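Local coordinates for eukaryotic translation initiation factor 2D (Homo sapiens, PDB 5W2F), which delivers tRNA to the P-site of the eukaryotic ribosome without GTP during translation initiation, the chain here being its C-terminal part, at residues D2-Y7 with A93-L98; I113-A118 with K125-R130; A152-N157 with V168-N173. All coordinates share one frame; numbering follows the deposited sequence. Where two conformers were deposited one is given.

Interaction 1: residues D2-Y7 with A93-L98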
ATOM      1  N   ASP A   2      11.732  -0.900   4.029  1.00 50.28           N
ATOM      2  CA  ASP A   2      11.997  -1.333   2.623  1.00 34.53           C
ATOM      3  C   ASP A   2      10.773  -1.751   1.764  1.00 29.35           C
ATOM      4  O   ASP A   2      10.940  -2.463   0.798  1.00 33.31           O
ATOM      5  CB  ASP A   2      13.151  -2.367   2.590  1.00 34.81           C
ATOM      6  CG  ASP A   2      12.877  -3.615   3.414  1.00 36.30           C
ATOM      7  OD1 ASP A   2      11.770  -3.663   3.985  1.00 35.06           O
ATOM      8  OD2 ASP A   2      13.783  -4.539   3.501  1.00 49.72           O
ATOM      9  N   ILE A   3       9.564  -1.272   2.076  1.00 25.84           N
ATOM     10  CA  ILE A   3       8.434  -1.449   1.167  1.00 26.25           C
ATOM     11  C   ILE A   3       8.428  -0.335   0.127  1.00 24.79           C
ATOM     12  O   ILE A   3       8.693   0.803   0.438  1.00 29.05           O
ATOM     13  CB  ILE A   3       7.124  -1.521   1.948  1.00 30.09           C
ATOM     14  CG1 ILE A   3       7.113  -2.883   2.680  1.00 37.78           C
ATOM     15  CG2 ILE A   3       5.907  -1.398   1.046  1.00 31.78           C
ATOM     16  CD1 ILE A   3       6.330  -2.835   3.922  1.00 44.83           C
ATOM     17  N   LYS A   4       8.129  -0.675  -1.121  1.00 23.99           N
ATOM     18  CA  LYS A   4       8.191   0.295  -2.204  1.00 25.13           C
ATOM     19  C   LYS A   4       6.777   0.754  -2.582  1.00 21.42           C
ATOM     20  O   LYS A   4       5.967  -0.047  -2.997  1.00 21.03           O
ATOM     21  CB  LYS A   4       8.900  -0.305  -3.421  1.00 24.50           C
ATOM     22  CG  LYS A   4       8.917   0.655  -4.603  1.00 30.65           C
ATOM     23  CD  LYS A   4       9.999   0.372  -5.603  1.00 42.33           C
ATOM     24  CE  LYS A   4       9.743  -0.895  -6.375  1.00 43.68           C
ATOM     25  NZ  LYS A   4      10.318  -0.729  -7.741  1.00 48.30           N
ATOM     26  N   PRO A   5       6.471   2.039  -2.427  1.00 23.64           N
ATOM     27  CA  PRO A   5       5.172   2.527  -2.888  1.00 23.27           C
ATOM     28  C   PRO A   5       5.044   2.453  -4.404  1.00 22.14           C
ATOM     29  O   PRO A   5       6.019   2.684  -5.131  1.00 23.47           O
ATOM     30  CB  PRO A   5       5.128   3.981  -2.418  1.00 27.53           C
ATOM     31  CG  PRO A   5       6.483   4.320  -1.992  1.00 34.09           C
ATOM     32  CD  PRO A   5       7.325   3.108  -1.905  1.00 28.71           C
ATOM     33  N   LEU A   6       3.836   2.110  -4.853  1.00 20.41           N
ATOM     34  CA  LEU A   6       3.506   2.026  -6.263  1.00 20.63           C
ATOM     35  C   LEU A   6       2.147   2.675  -6.515  1.00 20.95           C
ATOM     36  O   LEU A   6       1.403   3.000  -5.581  1.00 21.56           O
ATOM     37  CB  LEU A   6       3.469   0.562  -6.724  1.00 21.21           C
ATOM     38  CG  LEU A   6       4.794  -0.200  -6.727  1.00 21.58           C
ATOM     39  CD1 LEU A   6       4.518  -1.674  -7.001  1.00 21.29           C
ATOM     40  CD2 LEU A   6       5.799   0.350  -7.719  1.00 24.43           C
ATOM     41  N   TYR A   7       1.849   2.846  -7.794  1.00 21.54           N
ATOM     42  CA  TYR A   7       0.591   3.408  -8.267  1.00 21.01           C
ATOM     43  C   TYR A   7       0.083   2.523  -9.379  1.00 23.45           C
ATOM     44  O   TYR A   7       0.851   2.111 -10.241  1.00 27.42           O
ATOM     45  CB  TYR A   7       0.802   4.826  -8.791  1.00 20.69           C
ATOM     46  CG  TYR A   7       1.293   5.743  -7.734  1.00 20.59           C
ATOM     47  CD1 TYR A   7       2.662   5.867  -7.476  1.00 20.71           C
ATOM     48  CD2 TYR A   7       0.405   6.439  -6.935  1.00 22.47           C
ATOM     49  CE1 TYR A   7       3.110   6.661  -6.450  1.00 23.27           C
ATOM     50  CE2 TYR A   7       0.856   7.272  -5.930  1.00 23.64           C
ATOM     51  CZ  TYR A   7       2.212   7.371  -5.683  1.00 25.03           C
ATOM     52  OH  TYR A   7       2.691   8.191  -4.673  1.00 32.13           O
ATOM     53  N   ALA A  93      -0.802   1.362  -4.298  1.00 20.57           N
ATOM     54  CA  ALA A  93      -0.285   0.011  -4.348  1.00 19.39           C
ATOM     55  C   ALA A  93       1.081   0.022  -3.692  1.00 18.42           C
ATOM     56  O   ALA A  93       1.597   1.089  -3.332  1.00 20.33           O
ATOM     57  CB  ALA A  93      -0.229  -0.447  -5.790  1.00 19.85           C
ATOM     58  N   TYR A  94       1.678  -1.137  -3.527  1.00 17.81           N
ATOM     59  CA  TYR A  94       3.016  -1.223  -2.957  1.00 18.58           C
ATOM     60  C   TYR A  94       3.618  -2.568  -3.266  1.00 17.75           C
ATOM     61  O   TYR A  94       2.921  -3.473  -3.710  1.00 19.70           O
ATOM     62  CB  TYR A  94       3.025  -0.959  -1.447  1.00 18.69           C
ATOM     63  CG  TYR A  94       2.135  -1.889  -0.640  1.00 18.67           C
ATOM     64  CD1 TYR A  94       0.772  -1.632  -0.483  1.00 18.77           C
ATOM     65  CD2 TYR A  94       2.659  -3.016  -0.032  1.00 16.79           C
ATOM     66  CE1 TYR A  94      -0.040  -2.491   0.251  1.00 17.05           C
ATOM     67  CE2 TYR A  94       1.855  -3.867   0.721  1.00 17.47           C
ATOM     68  CZ  TYR A  94       0.513  -3.610   0.862  1.00 16.38           C
ATOM     69  OH  TYR A  94      -0.308  -4.443   1.594  1.00 18.72           O
ATOM     70  N   GLN A  95       4.921  -2.679  -3.047  1.00 18.07           N
ATOM     71  CA  GLN A  95       5.658  -3.895  -3.320  1.00 18.68           C
ATOM     72  C   GLN A  95       6.423  -4.310  -2.079  1.00 19.85           C
ATOM     73  O   GLN A  95       7.182  -3.510  -1.512  1.00 21.51           O
ATOM     74  CB  GLN A  95       6.629  -3.685  -4.472  1.00 20.16           C
ATOM     75  CG  GLN A  95       7.450  -4.916  -4.815  1.00 20.97           C
ATOM     76  CD  GLN A  95       8.467  -4.606  -5.878  1.00 24.78           C
ATOM     77  OE1 GLN A  95       8.166  -4.647  -7.062  1.00 33.34           O
ATOM     78  NE2 GLN A  95       9.665  -4.261  -5.451  1.00 29.58           N
ATOM     79  N   VAL A  96       6.247  -5.571  -1.694  1.00 18.25           N
ATOM     80  CA  VAL A  96       6.929  -6.144  -0.526  1.00 18.55           C
ATOM     81  C   VAL A  96       7.921  -7.190  -1.013  1.00 19.24           C
ATOM     82  O   VAL A  96       7.558  -8.060  -1.825  1.00 20.83           O
ATOM     83  CB  VAL A  96       5.936  -6.840   0.412  1.00 21.81           C
ATOM     84  CG1 VAL A  96       6.654  -7.382   1.635  1.00 21.30           C
ATOM     85  CG2 VAL A  96       4.811  -5.919   0.776  1.00 25.43           C
ATOM     86  N   THR A  97       9.162  -7.115  -0.534  1.00 21.08           N
ATOM     87  CA  THR A  97      10.152  -8.145  -0.878  1.00 22.13           C
ATOM     88  C   THR A  97      10.563  -8.878   0.380  1.00 21.65           C
ATOM     89  O   THR A  97      11.262  -8.334   1.219  1.00 24.48           O
ATOM     90  CB  THR A  97      11.376  -7.555  -1.611  1.00 27.00           C
ATOM     91  OG1 THR A  97      10.922  -6.843  -2.765  1.00 28.10           O
ATOM     92  CG2 THR A  97      12.341  -8.654  -2.061  1.00 29.26           C
ATOM     93  N   LEU A  98      10.105 -10.112   0.491  1.00 20.25           N
ATOM     94  CA  LEU A  98      10.477 -10.972   1.589  1.00 20.75           C
ATOM     95  C   LEU A  98      11.833 -11.589   1.264  1.00 19.33           C
ATOM     96  O   LEU A  98      12.145 -11.831   0.094  1.00 21.45           O
ATOM     97  CB  LEU A  98       9.411 -12.041   1.830  1.00 20.44           C
ATOM     98  CG  LEU A  98       8.004 -11.527   2.168  1.00 22.15           C
ATOM     99  CD1 LEU A  98       7.045 -12.680   2.238  1.00 23.20           C
ATOM    100  CD2 LEU A  98       7.993 -10.724   3.460  1.00 25.12           C
TER
HETATM  101  O   HOH W   1       9.823  -4.976   1.064  1.00 28.45           O
HETATM  102  O   HOH W   2      13.023  -6.185   1.315  1.00 37.68           O
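Lys4 and Gln95 face each other as an antiparallel hydrogen-bonded pair: Lys4 N reaches Gln95 O at 3.0 Å in a nearly straight bond (173°), and Gln95 N returns to Lys4 O at 2.8 Å. Two residues on, Leu6 N meets Ala93 O at 2.9 Å, but the donor stands well above the carbonyl plane, 57° out of it, and the reciprocal bond from Ala93 N to Leu6 O is weak. The ladder is therefore regular at Lys4 and distorted at Leu6.

On the face carrying Lys4, Leu6, Ala93 and Gln95, Gln95 has CG anti to its backbone N and the chain extended beyond it, and it lies alongside Lys4, with Gln95 NE2 3.5 Å from Lys4 CE. Leu6 CD1 slants across to Gln95 CB at 3.9 Å. Just before strand 4-7, Ile3 CG2 lies 3.8 Å from Tyr94 CD2, its approach to the ring oblique.

Past the last direct bond, one water accepts a hydrogen bond from Thr97 N and donates one to Asp2 O, bridging the diverging chains. Farther out, Lys4 NZ forms a salt bridge with Glu29, and Tyr94 OH is hydrogen-bonded to Ala134 O. Tyr94 and Val96 also bond through their backbones to strand 104-107, and Tyr7 to Leu28, which makes these two strands the central pair of a four-stranded antiparallel sheet.

Interaction 2: residues I113-A118 with K125-R130. With FMT (formic acid), chain D.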
ATOM      1  N   ILE A 113       0.849  -4.222  10.131  1.00 16.54           N
ATOM      2  CA  ILE A 113       0.588  -5.452  10.898  1.00 16.91           C
ATOM      3  C   ILE A 113       0.304  -5.019  12.336  1.00 17.77           C
ATOM      4  O   ILE A 113       1.048  -4.205  12.895  1.00 18.33           O
ATOM      5  CB  ILE A 113       1.776  -6.402  10.860  1.00 18.02           C
ATOM      6  CG1 ILE A 113       1.960  -6.928   9.445  1.00 19.25           C
ATOM      7  CG2 ILE A 113       1.572  -7.545  11.844  1.00 19.61           C
ATOM      8  CD1 ILE A 113       3.255  -7.667   9.204  1.00 21.21           C
ATOM      9  N   ASP A 114      -0.796  -5.511  12.894  1.00 16.03           N
ATOM     10  CA  ASP A 114      -1.180  -5.203  14.265  1.00 17.18           C
ATOM     11  C   ASP A 114      -0.998  -6.440  15.119  1.00 16.98           C
ATOM     12  O   ASP A 114      -1.564  -7.492  14.826  1.00 18.30           O
ATOM     13  CB  ASP A 114      -2.647  -4.743  14.375  1.00 17.70           C
ATOM     14  CG  ASP A 114      -2.978  -3.584  13.477  1.00 18.99           C
ATOM     15  OD1 ASP A 114      -2.235  -2.586  13.474  1.00 19.92           O
ATOM     16  OD2 ASP A 114      -3.993  -3.697  12.745  1.00 20.43           O
ATOM     17  N   ILE A 115      -0.246  -6.278  16.191  1.00 17.62           N
ATOM     18  CA  ILE A 115      -0.005  -7.316  17.193  1.00 17.64           C
ATOM     19  C   ILE A 115      -0.568  -6.826  18.509  1.00 18.52           C
ATOM     20  O   ILE A 115      -0.132  -5.787  19.003  1.00 18.94           O
ATOM     21  CB  ILE A 115       1.484  -7.611  17.388  1.00 18.81           C
ATOM     22  CG1 ILE A 115       2.174  -7.958  16.075  1.00 18.97           C
ATOM     23  CG2 ILE A 115       1.683  -8.704  18.426  1.00 19.45           C
ATOM     24  CD1 ILE A 115       3.642  -7.683  16.115  1.00 22.70           C
ATOM     25  N   THR A 116      -1.547  -7.543  19.047  1.00 17.16           N
ATOM     26  CA  THR A 116      -2.246  -7.090  20.210  0.72 17.26           C
ATOM     27  C   THR A 116      -2.379  -8.204  21.254  1.00 16.35           C
ATOM     28  O   THR A 116      -2.686  -9.342  20.903  1.00 18.04           O
ATOM     29  CB  THR A 116      -3.613  -6.600  19.732  0.72 17.87           C
ATOM     30  OG1 THR A 116      -3.418  -5.647  18.658  0.72 18.60           O
ATOM     31  CG2 THR A 116      -4.395  -6.015  20.868  0.72 18.81           C
ATOM     32  N   LEU A 117      -2.193  -7.837  22.512  1.00 16.63           N
ATOM     33  CA  LEU A 117      -2.464  -8.717  23.640  1.00 16.69           C
ATOM     34  C   LEU A 117      -3.906  -8.522  24.031  1.00 17.92           C
ATOM     35  O   LEU A 117      -4.397  -7.397  24.061  1.00 20.90           O
ATOM     36  CB  LEU A 117      -1.532  -8.374  24.804  1.00 17.46           C
ATOM     37  CG  LEU A 117      -0.088  -8.730  24.513  1.00 17.67           C
ATOM     38  CD1 LEU A 117       0.848  -8.052  25.508  1.00 18.29           C
ATOM     39  CD2 LEU A 117       0.121 -10.242  24.520  1.00 18.41           C
ATOM     40  N   ALA A 118      -4.577  -9.627  24.334  1.00 18.38           N
ATOM     41  CA  ALA A 118      -5.982  -9.604  24.701  1.00 20.81           C
ATOM     42  C   ALA A 118      -6.262 -10.663  25.737  1.00 22.27           C
ATOM     43  O   ALA A 118      -5.442 -11.550  25.976  1.00 23.47           O
ATOM     44  CB  ALA A 118      -6.855  -9.838  23.480  1.00 22.57           C
ATOM     45  N   LYS A 125      -4.280 -14.744  28.701  1.00 27.53           N
ATOM     46  CA  LYS A 125      -3.827 -13.769  27.740  1.00 24.82           C
ATOM     47  C   LYS A 125      -3.561 -14.493  26.439  1.00 22.53           C
ATOM     48  O   LYS A 125      -3.140 -15.650  26.429  1.00 26.01           O
ATOM     49  CB  LYS A 125      -2.555 -13.137  28.290  1.00 31.81           C
ATOM     50  CG  LYS A 125      -2.060 -11.892  27.624  1.00 35.91           C
ATOM     51  CD  LYS A 125      -0.985 -11.202  28.474  1.00 36.04           C
ATOM     52  CE  LYS A 125      -1.527 -10.108  29.383  1.00 37.30           C
ATOM     53  NZ  LYS A 125      -0.417  -9.433  30.127  1.00 29.50           N
ATOM     54  N   VAL A 126      -3.861 -13.810  25.347  1.00 21.31           N
ATOM     55  CA  VAL A 126      -3.550 -14.267  24.006  1.00 20.97           C
ATOM     56  C   VAL A 126      -2.939 -13.137  23.196  1.00 19.06           C
ATOM     57  O   VAL A 126      -3.101 -11.964  23.526  1.00 20.75           O
ATOM     58  CB  VAL A 126      -4.790 -14.803  23.265  1.00 24.03           C
ATOM     59  CG1 VAL A 126      -5.318 -16.038  23.980  1.00 27.59           C
ATOM     60  CG2 VAL A 126      -5.858 -13.723  23.075  1.00 23.97           C
ATOM     61  N   THR A 127      -2.224 -13.523  22.152  1.00 18.38           N
ATOM     62  CA  THR A 127      -1.588 -12.603  21.210  1.00 17.86           C
ATOM     63  C   THR A 127      -2.299 -12.739  19.876  1.00 16.37           C
ATOM     64  O   THR A 127      -2.478 -13.857  19.377  1.00 18.40           O
ATOM     65  CB  THR A 127      -0.095 -12.928  21.073  1.00 17.47           C
ATOM     66  OG1 THR A 127       0.511 -12.918  22.366  1.00 17.97           O
ATOM     67  CG2 THR A 127       0.618 -11.933  20.199  1.00 18.66           C
ATOM     68  N   VAL A 128      -2.750 -11.611  19.325  1.00 16.08           N
ATOM     69  CA  VAL A 128      -3.539 -11.598  18.096  1.00 16.69           C
ATOM     70  C   VAL A 128      -2.810 -10.780  17.035  1.00 16.13           C
ATOM     71  O   VAL A 128      -2.397  -9.650  17.302  1.00 16.97           O
ATOM     72  CB  VAL A 128      -4.942 -11.032  18.361  1.00 18.01           C
ATOM     73  CG1 VAL A 128      -5.767 -11.010  17.085  1.00 19.04           C
ATOM     74  CG2 VAL A 128      -5.634 -11.794  19.513  1.00 21.07           C
ATOM     75  N   VAL A 129      -2.659 -11.366  15.846  1.00 16.43           N
ATOM     76  CA  VAL A 129      -1.851 -10.782  14.773  1.00 17.01           C
ATOM     77  C   VAL A 129      -2.691 -10.611  13.522  1.00 16.05           C
ATOM     78  O   VAL A 129      -3.155 -11.607  12.947  1.00 17.87           O
ATOM     79  CB  VAL A 129      -0.606 -11.632  14.469  1.00 17.92           C
ATOM     80  CG1 VAL A 129       0.322 -10.879  13.509  1.00 19.69           C
ATOM     81  CG2 VAL A 129       0.114 -12.021  15.761  1.00 19.00           C
ATOM     82  N   ARG A 130      -2.892  -9.348  13.125  1.00 15.91           N
ATOM     83  CA  ARG A 130      -3.722  -8.961  11.990  1.00 16.76           C
ATOM     84  C   ARG A 130      -2.850  -8.382  10.868  1.00 16.45           C
ATOM     85  O   ARG A 130      -1.840  -7.748  11.134  1.00 16.76           O
ATOM     86  CB  ARG A 130      -4.699  -7.853  12.487  1.00 19.52           C
ATOM     87  CG  ARG A 130      -5.576  -7.207  11.429  1.00 22.46           C
ATOM     88  CD  ARG A 130      -6.434  -6.118  12.036  1.00 21.16           C
ATOM     89  NE  ARG A 130      -7.447  -6.683  12.938  1.00 19.85           N
ATOM     90  CZ  ARG A 130      -8.719  -6.919  12.640  1.00 21.11           C
ATOM     91  NH1 ARG A 130      -9.222  -6.617  11.460  1.00 22.40           N
ATOM     92  NH2 ARG A 130      -9.497  -7.478  13.545  1.00 21.01           N
TER
HETATM   93  C   FMT D 603       1.781 -11.909  31.234  1.00 33.91           C
HETATM   94  O1  FMT D 603       2.134 -11.534  30.140  1.00 29.36           O
HETATM   95  O2  FMT D 603       0.869 -11.177  31.845  1.00 43.33           O
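Backbone hydrogen bonds join Asp114 to Arg130, Thr116 to Val128 and Ala118 to Val126, two to each pair. Arg130 N points at Asp114 O, 2.8 Å away, with an angle of 170° at the hydrogen. In the alternate pairs, CA-H groups supplement this ladder, as where Ile115 CA approaches Val128 O at 3.3 Å.

One group of side-chain contacts lies on the face of Ile115, Leu117, Thr127 and Val129. Ile115 CG2, anti to the backbone N, runs beside Thr127 and meets its CG2 at 3.8 Å. Leu117 CD2 comes to 3.5 Å from Thr127 OG1, carbon against a hydroxyl oxygen already engaged with Gly172 O and Gln174 N. Leu178 touches both Ile115 and Val129. On the other face Ala118 CB meets Val126 CG2 at 4.0 Å.

Charged side chains stand at two places. Beside Ala118's face-mates, Asp114 OD2 touches the aliphatic Arg130 CD at 3.5 Å, whereas OD2 and Arg130 NE, 4.6 Å apart, form no salt bridge; Gln194 binds Asp114 OD1 and Pro160 O takes Arg130 NH2. At the strand end, Lys125 NZ donates to formic acid O2 at 2.8 Å, a molecule probably from the crystallisation liquor. The pairing is that of a β-hairpin, strands 113-121 and 124-130 of the SUI1-family region, with helix 175-185 packed on one face.

Interaction 3: residues A152-N157 with V168-N173; sequences ASTTVN and VQIQGN. With FMT (formic acid), chain D.
Thr155 and Gln169 exchange two backbone hydrogen bonds of 2.9 Å, N to O each way, and Gln171 N adds a third to Ser153 O, setting strands 154-157 and 168-171 antiparallel with their directions 154° apart. Between these bonds, Thr154 CA brings its hydrogen to Gln169 O at a CA-to-O distance of 3.1 Å.

Thr154 and Ile170 lie side by side. Thr154 OG1 sits between the backbone N and the carbonyl carbon (chi1 64°) and bonds to Ala143 O on helix 139-150. The methyl CG2 of Thr154, anti to the carbonyl carbon, stands 3.7 Å from Ile170 CG1. Ala152 CB lies 4.0 Å from Ile170 CG2. Leu146 and Ala143 of the same helix touch Ile170 and Val156 respectively, so this face is turned to the helix.

On the opposite face, the amides of Asn157 and Gln169 cross with planes 84° apart, and their oxygens OD1 and OE1, two acceptors, come to 3.4 Å without bonding; Arg120 NH2 serves Gln169 OE1. Past the strand end, Asn173 ND2 donates to formic acid O1. This is a β-hairpin whose strand 154-158 is the outermost of the mixed sheet on that side, with helix 139-150 on one face, in the SUI1 region.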
ATOM      1  N   ALA A 152       3.397 -22.841  22.257  1.00 29.92           N
ATOM      2  CA  ALA A 152       2.057 -22.442  22.635  1.00 29.02           C
ATOM      3  C   ALA A 152       1.130 -22.654  21.453  1.00 28.68           C
ATOM      4  O   ALA A 152       1.526 -22.497  20.295  1.00 31.48           O
ATOM      5  CB  ALA A 152       2.041 -20.979  23.041  1.00 28.72           C
ATOM      6  N   SER A 153      -0.110 -23.003  21.762  1.00 28.83           N
ATOM      7  CA  SER A 153      -1.116 -23.265  20.765  1.00 28.41           C
ATOM      8  C   SER A 153      -1.399 -22.031  19.902  1.00 26.03           C
ATOM      9  O   SER A 153      -1.549 -20.921  20.407  1.00 25.43           O
ATOM     10  CB  SER A 153      -2.407 -23.683  21.438  1.00 33.92           C
ATOM     11  OG  SER A 153      -3.367 -24.033  20.467  1.00 38.11           O
ATOM     12  N   THR A 154      -1.506 -22.258  18.598  1.00 24.84           N
ATOM     13  CA  THR A 154      -1.916 -21.239  17.670  1.00 23.94           C
ATOM     14  C   THR A 154      -3.131 -21.678  16.914  1.00 23.68           C
ATOM     15  O   THR A 154      -3.351 -22.887  16.666  1.00 26.87           O
ATOM     16  CB  THR A 154      -0.819 -20.908  16.651  1.00 24.32           C
ATOM     17  OG1 THR A 154      -0.546 -22.047  15.827  1.00 26.16           O
ATOM     18  CG2 THR A 154       0.449 -20.449  17.336  1.00 25.14           C
ATOM     19  N   THR A 155      -3.897 -20.692  16.491  1.00 24.16           N
ATOM     20  CA  THR A 155      -5.074 -20.890  15.641  0.60 25.32           C
ATOM     21  C   THR A 155      -5.146 -19.778  14.604  1.00 21.91           C
ATOM     22  O   THR A 155      -4.591 -18.697  14.815  1.00 23.82           O
ATOM     23  CB  THR A 155      -6.388 -20.860  16.458  0.60 28.04           C
ATOM     24  OG1 THR A 155      -6.520 -19.601  17.125  0.60 31.68           O
ATOM     25  CG2 THR A 155      -6.421 -21.958  17.481  0.60 27.70           C
ATOM     26  N   VAL A 156      -5.847 -20.045  13.514  1.00 22.48           N
ATOM     27  CA  VAL A 156      -6.145 -19.047  12.497  1.00 22.53           C
ATOM     28  C   VAL A 156      -7.656 -18.915  12.395  1.00 24.28           C
ATOM     29  O   VAL A 156      -8.366 -19.909  12.271  1.00 28.62           O
ATOM     30  CB  VAL A 156      -5.575 -19.460  11.143  1.00 24.80           C
ATOM     31  CG1 VAL A 156      -5.978 -18.470  10.061  1.00 26.41           C
ATOM     32  CG2 VAL A 156      -4.074 -19.642  11.238  1.00 25.28           C
ATOM     33  N   ASN A 157      -8.130 -17.678  12.426  1.00 27.75           N
ATOM     34  CA  ASN A 157      -9.563 -17.376  12.415  1.00 31.29           C
ATOM     35  C   ASN A 157      -9.799 -16.118  11.595  1.00 29.11           C
ATOM     36  O   ASN A 157      -8.871 -15.308  11.390  1.00 23.41           O
ATOM     37  CB  ASN A 157     -10.089 -17.053  13.824  1.00 39.13           C
ATOM     38  CG  ASN A 157      -9.863 -18.160  14.828  1.00 47.20           C
ATOM     39  OD1 ASN A 157      -9.394 -17.918  15.941  1.00 52.67           O
ATOM     40  ND2 ASN A 157     -10.217 -19.368  14.452  1.00 50.71           N
ATOM     41  N   VAL A 168      -3.928 -14.563  13.182  1.00 18.74           N
ATOM     42  CA  VAL A 168      -3.336 -15.616  13.972  1.00 19.04           C
ATOM     43  C   VAL A 168      -3.514 -15.276  15.441  1.00 19.93           C
ATOM     44  O   VAL A 168      -3.233 -14.159  15.858  1.00 19.87           O
ATOM     45  CB  VAL A 168      -1.851 -15.779  13.646  1.00 20.85           C
ATOM     46  CG1 VAL A 168      -1.184 -16.820  14.531  1.00 22.20           C
ATOM     47  CG2 VAL A 168      -1.666 -16.102  12.171  1.00 20.36           C
ATOM     48  N   GLN A 169      -3.960 -16.255  16.219  1.00 20.28           N
ATOM     49  CA  GLN A 169      -3.982 -16.152  17.664  1.00 19.66           C
ATOM     50  C   GLN A 169      -2.996 -17.132  18.249  1.00 19.63           C
ATOM     51  O   GLN A 169      -2.965 -18.306  17.836  1.00 22.36           O
ATOM     52  CB  GLN A 169      -5.378 -16.415  18.164  1.00 22.40           C
ATOM     53  CG  GLN A 169      -6.338 -15.314  17.790  1.00 32.08           C
ATOM     54  CD  GLN A 169      -7.679 -15.454  18.493  1.00 39.61           C
ATOM     55  OE1 GLN A 169      -8.140 -16.576  18.751  1.00 53.73           O
ATOM     56  NE2 GLN A 169      -8.320 -14.320  18.803  1.00 33.98           N
ATOM     57  N   ILE A 170      -2.229 -16.671  19.226  1.00 18.53           N
ATOM     58  CA  ILE A 170      -1.303 -17.537  19.936  1.00 19.30           C
ATOM     59  C   ILE A 170      -1.614 -17.441  21.431  1.00 20.93           C
ATOM     60  O   ILE A 170      -1.770 -16.351  21.952  1.00 19.77           O
ATOM     61  CB  ILE A 170       0.179 -17.160  19.710  1.00 20.67           C
ATOM     62  CG1 ILE A 170       0.472 -16.860  18.231  1.00 20.63           C
ATOM     63  CG2 ILE A 170       1.080 -18.268  20.259  1.00 22.34           C
ATOM     64  CD1 ILE A 170       0.397 -15.363  17.896  1.00 22.00           C
ATOM     65  N   GLN A 171      -1.718 -18.590  22.104  1.00 21.14           N
ATOM     66  CA  GLN A 171      -1.927 -18.563  23.548  1.00 22.46           C
ATOM     67  C   GLN A 171      -0.733 -17.884  24.232  1.00 21.07           C
ATOM     68  O   GLN A 171       0.423 -18.080  23.847  1.00 22.33           O
ATOM     69  CB  GLN A 171      -2.106 -19.986  24.073  1.00 24.70           C
ATOM     70  CG  GLN A 171      -3.412 -20.627  23.666  1.00 31.30           C
ATOM     71  CD  GLN A 171      -4.645 -19.895  24.174  1.00 37.17           C
ATOM     72  OE1 GLN A 171      -5.600 -19.671  23.421  1.00 52.49           O
ATOM     73  NE2 GLN A 171      -4.637 -19.529  25.450  1.00 50.93           N
ATOM     74  N   GLY A 172      -1.041 -17.052  25.221  1.00 20.33           N
ATOM     75  CA  GLY A 172      -0.033 -16.392  26.013  1.00 20.22           C
ATOM     76  C   GLY A 172       0.454 -15.083  25.406  1.00 19.51           C
ATOM     77  O   GLY A 172      -0.116 -14.576  24.444  1.00 21.01           O
ATOM     78  N   ASN A 173       1.511 -14.551  26.014  1.00 19.66           N
ATOM     79  CA  ASN A 173       2.097 -13.266  25.650  1.00 18.28           C
ATOM     80  C   ASN A 173       3.315 -13.519  24.796  1.00 19.01           C
ATOM     81  O   ASN A 173       4.388 -13.873  25.302  1.00 21.33           O
ATOM     82  CB  ASN A 173       2.434 -12.492  26.906  1.00 18.70           C
ATOM     83  CG  ASN A 173       2.964 -11.100  26.617  1.00 18.94           C
ATOM     84  OD1 ASN A 173       3.432 -10.822  25.506  1.00 20.30           O
ATOM     85  ND2 ASN A 173       2.913 -10.223  27.623  1.00 19.34           N
TER
HETATM   86  C   FMT D 603       1.781 -11.909  31.234  1.00 33.91           C
HETATM   87  O1  FMT D 603       2.134 -11.534  30.140  1.00 29.36           O
HETATM   88  O2  FMT D 603       0.869 -11.177  31.845  1.00 43.33           O
HETATM   89  O   HOH W   3      -4.851 -20.144  20.184  1.00 44.03           O

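In the fold
The three contacts follow one another along the chain, each closing before the next opens. Interaction 1 belongs to a four-stranded antiparallel sheet, where strands 4-8 and 91-96, separated by a long region that includes the SWIB/MDM2-family helices, are brought together. Interactions 2 and 3 are hairpins of one five-stranded mixed sheet in the SUI1 region, their centres 9 Å apart. Strands 124-130 and 166-171 are neighbours there, and Lys125 O accepts a probable hydrogen bond from Gly172 N at 2.8 Å; one formic acid is held by both. Between centres, interaction 1 lies about 24 Å from interaction 2 and 28 Å from interaction 3, yet Tyr94 and Ile3 reach Ala134 and Tyr135, just after strand 124-130, linking the two sheets.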